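Local coordinates for protein Rna-directed RNA polymerase (Infectious pancreatic necrosis virus, PDB 3ZED) that acts as the RNA-directed RNA polymerase of the virus, probably both as free enzyme and covalently attached to the genomic RNA, at residues 329-341 / 415-427. Sequence-based numbering, arbitrary orientation.
Sequences HLLLSMVSTPVMN and MQAMMYYLLTRGW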
loop_
_atom_site.group_PDB
_atom_site.type_symbol
_atom_site.label_atom_id
_atom_site.label_comp_id
_atom_site.label_asym_id
_atom_site.label_seq_id
_atom_site.Cartn_x
_atom_site.Cartn_y
_atom_site.Cartn_z
ATOM N N HIS B 329 10.830 8.688 1.465
ATOM C CA HIS B 329 10.089 7.593 2.102
ATOM C C HIS B 329 10.195 7.683 3.637
ATOM O O HIS B 329 9.190 7.517 4.323
ATOM C CB HIS B 329 10.597 6.226 1.607
ATOM C CG HIS B 329 9.898 5.085 2.269
ATOM N ND1 HIS B 329 8.579 4.776 1.963
ATOM C CD2 HIS B 329 10.327 4.252 3.246
ATOM C CE1 HIS B 329 8.257 3.763 2.746
ATOM N NE2 HIS B 329 9.276 3.402 3.523
ATOM N N LEU B 330 11.399 7.978 4.159
ATOM C CA LEU B 330 11.690 8.089 5.586
ATOM C C LEU B 330 10.897 9.251 6.226
ATOM O O LEU B 330 10.247 9.055 7.250
ATOM C CB LEU B 330 13.214 8.282 5.760
ATOM C CG LEU B 330 13.849 8.112 7.153
ATOM C CD1 LEU B 330 13.533 6.720 7.775
ATOM C CD2 LEU B 330 15.353 8.338 7.075
ATOM N N LEU B 331 10.908 10.438 5.590
ATOM C CA LEU B 331 10.196 11.637 6.072
ATOM C C LEU B 331 8.664 11.447 6.055
ATOM O O LEU B 331 8.000 11.816 7.020
ATOM C CB LEU B 331 10.589 12.874 5.248
ATOM C CG LEU B 331 12.039 13.359 5.367
ATOM C CD1 LEU B 331 12.367 14.367 4.254
ATOM C CD2 LEU B 331 12.327 13.964 6.741
ATOM N N LEU B 332 8.120 10.835 4.991
ATOM C CA LEU B 332 6.689 10.552 4.876
ATOM C C LEU B 332 6.235 9.535 5.936
ATOM O O LEU B 332 5.198 9.729 6.574
ATOM C CB LEU B 332 6.335 10.000 3.462
ATOM C CG LEU B 332 6.385 10.951 2.270
ATOM C CD1 LEU B 332 6.056 10.228 1.006
ATOM C CD2 LEU B 332 5.432 12.118 2.440
ATOM N N SER B 333 7.024 8.453 6.110
ATOM C CA SER B 333 6.746 7.346 7.031
ATOM C C SER B 333 6.776 7.802 8.469
ATOM O O SER B 333 6.056 7.221 9.276
ATOM C CB SER B 333 7.717 6.189 6.813
ATOM O OG SER B 333 7.532 5.684 5.504
ATOM N N MET B 334 7.556 8.859 8.785
ATOM C CA MET B 334 7.598 9.448 10.128
ATOM C C MET B 334 6.227 10.091 10.495
ATOM O O MET B 334 5.898 10.186 11.668
ATOM C CB MET B 334 8.723 10.486 10.225
ATOM C CG MET B 334 10.073 9.874 10.464
ATOM S SD MET B 334 11.440 11.055 10.301
ATOM C CE MET B 334 11.194 12.064 11.753
ATOM N N VAL B 335 5.426 10.492 9.499
ATOM C CA VAL B 335 4.104 11.105 9.730
ATOM C C VAL B 335 3.021 9.998 9.851
ATOM O O VAL B 335 2.197 10.034 10.760
ATOM C CB VAL B 335 3.744 12.146 8.611
ATOM C CG1 VAL B 335 2.372 12.788 8.849
ATOM C CG2 VAL B 335 4.836 13.215 8.472
ATOM N N SER B 336 3.023 9.032 8.930
ATOM C CA SER B 336 1.981 8.004 8.872
ATOM C C SER B 336 2.138 6.823 9.835
ATOM O O SER B 336 1.168 6.493 10.513
ATOM C CB SER B 336 1.841 7.462 7.455
ATOM O OG SER B 336 3.084 7.001 6.956
ATOM N N THR B 337 3.316 6.171 9.875
ATOM C CA THR B 337 3.507 4.924 10.616
ATOM C C THR B 337 3.291 5.061 12.141
ATOM O O THR B 337 2.624 4.165 12.652
ATOM C CB THR B 337 4.814 4.206 10.248
ATOM O OG1 THR B 337 5.927 4.992 10.615
ATOM C CG2 THR B 337 4.908 3.881 8.752
ATOM N N PRO B 338 3.700 6.134 12.885
ATOM C CA PRO B 338 3.391 6.167 14.336
ATOM C C PRO B 338 1.880 6.231 14.611
ATOM O O PRO B 338 1.433 5.733 15.642
ATOM C CB PRO B 338 4.118 7.435 14.832
ATOM C CG PRO B 338 5.161 7.702 13.808
ATOM C CD PRO B 338 4.504 7.315 12.504
ATOM N N VAL B 339 1.090 6.791 13.664
ATOM C CA VAL B 339 -0.374 6.863 13.771
ATOM C C VAL B 339 -0.993 5.496 13.425
ATOM O O VAL B 339 -1.821 4.981 14.186
ATOM C CB VAL B 339 -0.971 7.988 12.879
ATOM C CG1 VAL B 339 -2.499 7.899 12.805
ATOM C CG2 VAL B 339 -0.526 9.373 13.349
ATOM N N MET B 340 -0.610 4.926 12.260
ATOM C CA MET B 340 -1.190 3.661 11.756
ATOM C C MET B 340 -0.818 2.447 12.621
ATOM O O MET B 340 -1.619 1.531 12.698
ATOM C CB MET B 340 -0.852 3.428 10.280
ATOM C CG MET B 340 -1.428 4.515 9.352
ATOM S SD MET B 340 -3.124 5.095 9.679
ATOM C CE MET B 340 -4.087 3.648 9.147
ATOM N N ASN B 341 0.328 2.475 13.334
ATOM C CA ASN B 341 0.743 1.398 14.259
ATOM C C ASN B 341 -0.271 1.224 15.380
ATOM O O ASN B 341 -0.445 0.125 15.906
ATOM C CB ASN B 341 2.091 1.732 14.906
ATOM C CG ASN B 341 3.349 1.510 14.103
ATOM O OD1 ASN B 341 3.339 0.947 13.005
ATOM N ND2 ASN B 341 4.484 1.958 14.668
ATOM N N MET B 415 -3.879 13.914 -1.110
ATOM C CA MET B 415 -2.859 13.592 -0.110
ATOM C C MET B 415 -2.781 14.687 0.955
ATOM O O MET B 415 -2.572 14.379 2.125
ATOM C CB MET B 415 -1.490 13.374 -0.765
ATOM C CG MET B 415 -0.420 13.019 0.235
ATOM S SD MET B 415 1.011 12.317 -0.556
ATOM C CE MET B 415 2.122 12.326 0.820
ATOM N N GLN B 416 -2.958 15.958 0.544
ATOM C CA GLN B 416 -2.952 17.088 1.459
ATOM C C GLN B 416 -4.092 16.948 2.491
ATOM O O GLN B 416 -3.872 17.226 3.668
ATOM C CB GLN B 416 -3.076 18.393 0.678
ATOM C CG GLN B 416 -2.820 19.626 1.535
ATOM C CD GLN B 416 -2.832 20.853 0.691
ATOM O OE1 GLN B 416 -3.815 21.146 0.004
ATOM N NE2 GLN B 416 -1.740 21.588 0.718
ATOM N N ALA B 417 -5.295 16.514 2.047
ATOM C CA ALA B 417 -6.458 16.276 2.923
ATOM C C ALA B 417 -6.166 15.113 3.898
ATOM O O ALA B 417 -6.555 15.181 5.067
ATOM C CB ALA B 417 -7.702 15.987 2.094
ATOM N N MET B 418 -5.437 14.079 3.437
ATOM C CA MET B 418 -5.031 12.958 4.307
ATOM C C MET B 418 -4.034 13.489 5.369
ATOM O O MET B 418 -4.149 13.128 6.544
ATOM C CB MET B 418 -4.427 11.805 3.492
ATOM C CG MET B 418 -3.879 10.643 4.357
ATOM S SD MET B 418 -5.043 9.983 5.595
ATOM C CE MET B 418 -6.396 9.384 4.520
ATOM N N MET B 419 -3.084 14.354 4.953
ATOM C CA MET B 419 -2.101 14.989 5.855
ATOM C C MET B 419 -2.818 15.832 6.911
ATOM O O MET B 419 -2.428 15.809 8.084
ATOM C CB MET B 419 -1.088 15.858 5.066
ATOM C CG MET B 419 0.001 15.041 4.402
ATOM S SD MET B 419 1.046 14.172 5.596
ATOM C CE MET B 419 2.527 13.924 4.606
ATOM N N TYR B 420 -3.890 16.548 6.495
ATOM C CA TYR B 420 -4.719 17.337 7.406
ATOM C C TYR B 420 -5.327 16.411 8.481
ATOM O O TYR B 420 -5.251 16.714 9.664
ATOM C CB TYR B 420 -5.815 18.078 6.616
ATOM C CG TYR B 420 -6.793 18.821 7.497
ATOM C CD1 TYR B 420 -6.538 20.129 7.909
ATOM C CD2 TYR B 420 -7.975 18.218 7.925
ATOM C CE1 TYR B 420 -7.416 20.804 8.752
ATOM C CE2 TYR B 420 -8.858 18.883 8.772
ATOM C CZ TYR B 420 -8.579 20.182 9.173
ATOM O OH TYR B 420 -9.452 20.854 9.996
ATOM N N TYR B 421 -5.926 15.283 8.050
ATOM C CA TYR B 421 -6.559 14.304 8.935
ATOM C C TYR B 421 -5.553 13.703 9.931
ATOM O O TYR B 421 -5.852 13.636 11.123
ATOM C CB TYR B 421 -7.233 13.198 8.111
ATOM C CG TYR B 421 -7.907 12.144 8.960
ATOM C CD1 TYR B 421 -9.011 12.455 9.747
ATOM C CD2 TYR B 421 -7.442 10.835 8.975
ATOM C CE1 TYR B 421 -9.624 11.495 10.546
ATOM C CE2 TYR B 421 -8.052 9.861 9.762
ATOM C CZ TYR B 421 -9.135 10.199 10.557
ATOM O OH TYR B 421 -9.753 9.241 11.312
ATOM N N LEU B 422 -4.358 13.317 9.460
ATOM C CA LEU B 422 -3.321 12.746 10.323
ATOM C C LEU B 422 -2.795 13.761 11.350
ATOM O O LEU B 422 -2.592 13.402 12.504
ATOM C CB LEU B 422 -2.147 12.213 9.485
ATOM C CG LEU B 422 -2.414 10.990 8.554
ATOM C CD1 LEU B 422 -1.190 10.674 7.740
ATOM C CD2 LEU B 422 -2.783 9.736 9.347
ATOM N N LEU B 423 -2.581 15.026 10.938
ATOM C CA LEU B 423 -2.034 16.051 11.833
ATOM C C LEU B 423 -3.059 16.590 12.824
ATOM O O LEU B 423 -2.658 16.989 13.904
ATOM C CB LEU B 423 -1.395 17.211 11.054
ATOM C CG LEU B 423 0.133 17.133 10.877
ATOM C CD1 LEU B 423 0.537 15.939 9.989
ATOM C CD2 LEU B 423 0.677 18.428 10.285
ATOM N N THR B 424 -4.364 16.563 12.490
ATOM C CA THR B 424 -5.398 17.060 13.402
ATOM C C THR B 424 -5.899 15.931 14.333
ATOM O O THR B 424 -6.061 16.167 15.515
ATOM C CB THR B 424 -6.572 17.734 12.633
ATOM O OG1 THR B 424 -7.155 16.815 11.708
ATOM C CG2 THR B 424 -6.150 18.989 11.883
ATOM N N ARG B 425 -6.139 14.722 13.810
ATOM C CA ARG B 425 -6.691 13.623 14.601
ATOM C C ARG B 425 -5.621 12.692 15.196
ATOM O O ARG B 425 -5.908 12.016 16.182
ATOM C CB ARG B 425 -7.702 12.799 13.761
ATOM C CG ARG B 425 -9.137 13.355 13.727
ATOM C CD ARG B 425 -9.258 14.684 12.995
ATOM N NE ARG B 425 -10.650 15.121 12.928
ATOM C CZ ARG B 425 -11.067 16.276 12.426
ATOM N NH1 ARG B 425 -10.199 17.140 11.913
ATOM N NH2 ARG B 425 -12.358 16.575 12.427
ATOM N N GLY B 426 -4.432 12.650 14.603
ATOM C CA GLY B 426 -3.356 11.785 15.075
ATOM C C GLY B 426 -2.346 12.537 15.919
ATOM O O GLY B 426 -2.274 12.348 17.138
ATOM N N TRP B 427 -1.592 13.437 15.266
ATOM C CA TRP B 427 -0.521 14.260 15.831
ATOM C C TRP B 427 -1.074 15.410 16.671
ATOM O O TRP B 427 -0.760 16.588 16.437
ATOM C CB TRP B 427 0.372 14.762 14.685
ATOM C CG TRP B 427 1.135 13.631 14.053
ATOM C CD1 TRP B 427 0.872 13.025 12.862
ATOM C CD2 TRP B 427 2.223 12.904 14.643
ATOM N NE1 TRP B 427 1.759 11.999 12.648
ATOM C CE2 TRP B 427 2.596 11.897 13.728
ATOM C CE3 TRP B 427 2.930 13.019 15.859
ATOM C CZ2 TRP B 427 3.647 11.007 13.984
ATOM C CZ3 TRP B 427 3.954 12.123 16.122
ATOM C CH2 TRP B 427 4.318 11.144 15.186
#
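V339 and G426 mark the tightest backbone approach between the helical segments 329-341 and 415-427, with CA atoms 5.9 Å apart, while the axes of these segments pass at 10.4 Å with N-to-C directions 52° apart. With no side chain at G426, the two backbones can come close here; CG2 of V339 lies over the glycine CA, and its CG1 packs against L422 CD2. The pair illustrates how a kink at a proline can leave a helix carbonyl for a side chain. P338 has no N-H to offer M334 O, and the N of V339 bonds weakly to S336 O instead of V335 O, so V335 O can accept from W427, just past the other helix. Indole NE1 lies 2.8 Å from V335 O, with an N-H...O angle of 160°. The oxygen sits in the ring plane and receives the hydrogen on a lone pair in its own carbonyl plane. The pyrrolidine of P338 packs against the benzo edge of the same indole, CG lying 3.6 Å from W427 CZ2. From an oblique direction, CG2 of V339 comes within 3.6 Å of W427 NE1. Toward the N-terminal ends of both segments the interface is apolar. V335 holds CG1 anti to its backbone nitrogen (chi1 -180°), which carries that methyl between M419 and L423, 3.8 Å from M419 SD. One turn earlier, L332 CD2 meets the end of the extended M415 chain, 3.7 Å from its CE. Around the pair, helix 438-452 covers L331 and M334, while helix 724-732 packs on L423. W427 directly follows a pi-type turn in which L422 O accepts from both G426 N and W427 N. The whole is an obliquely crossed, buried helix pair of the birnavirus polymerase palm region, combining hydrophobic helix packing with an indole-to-carbonyl bond at a proline kink.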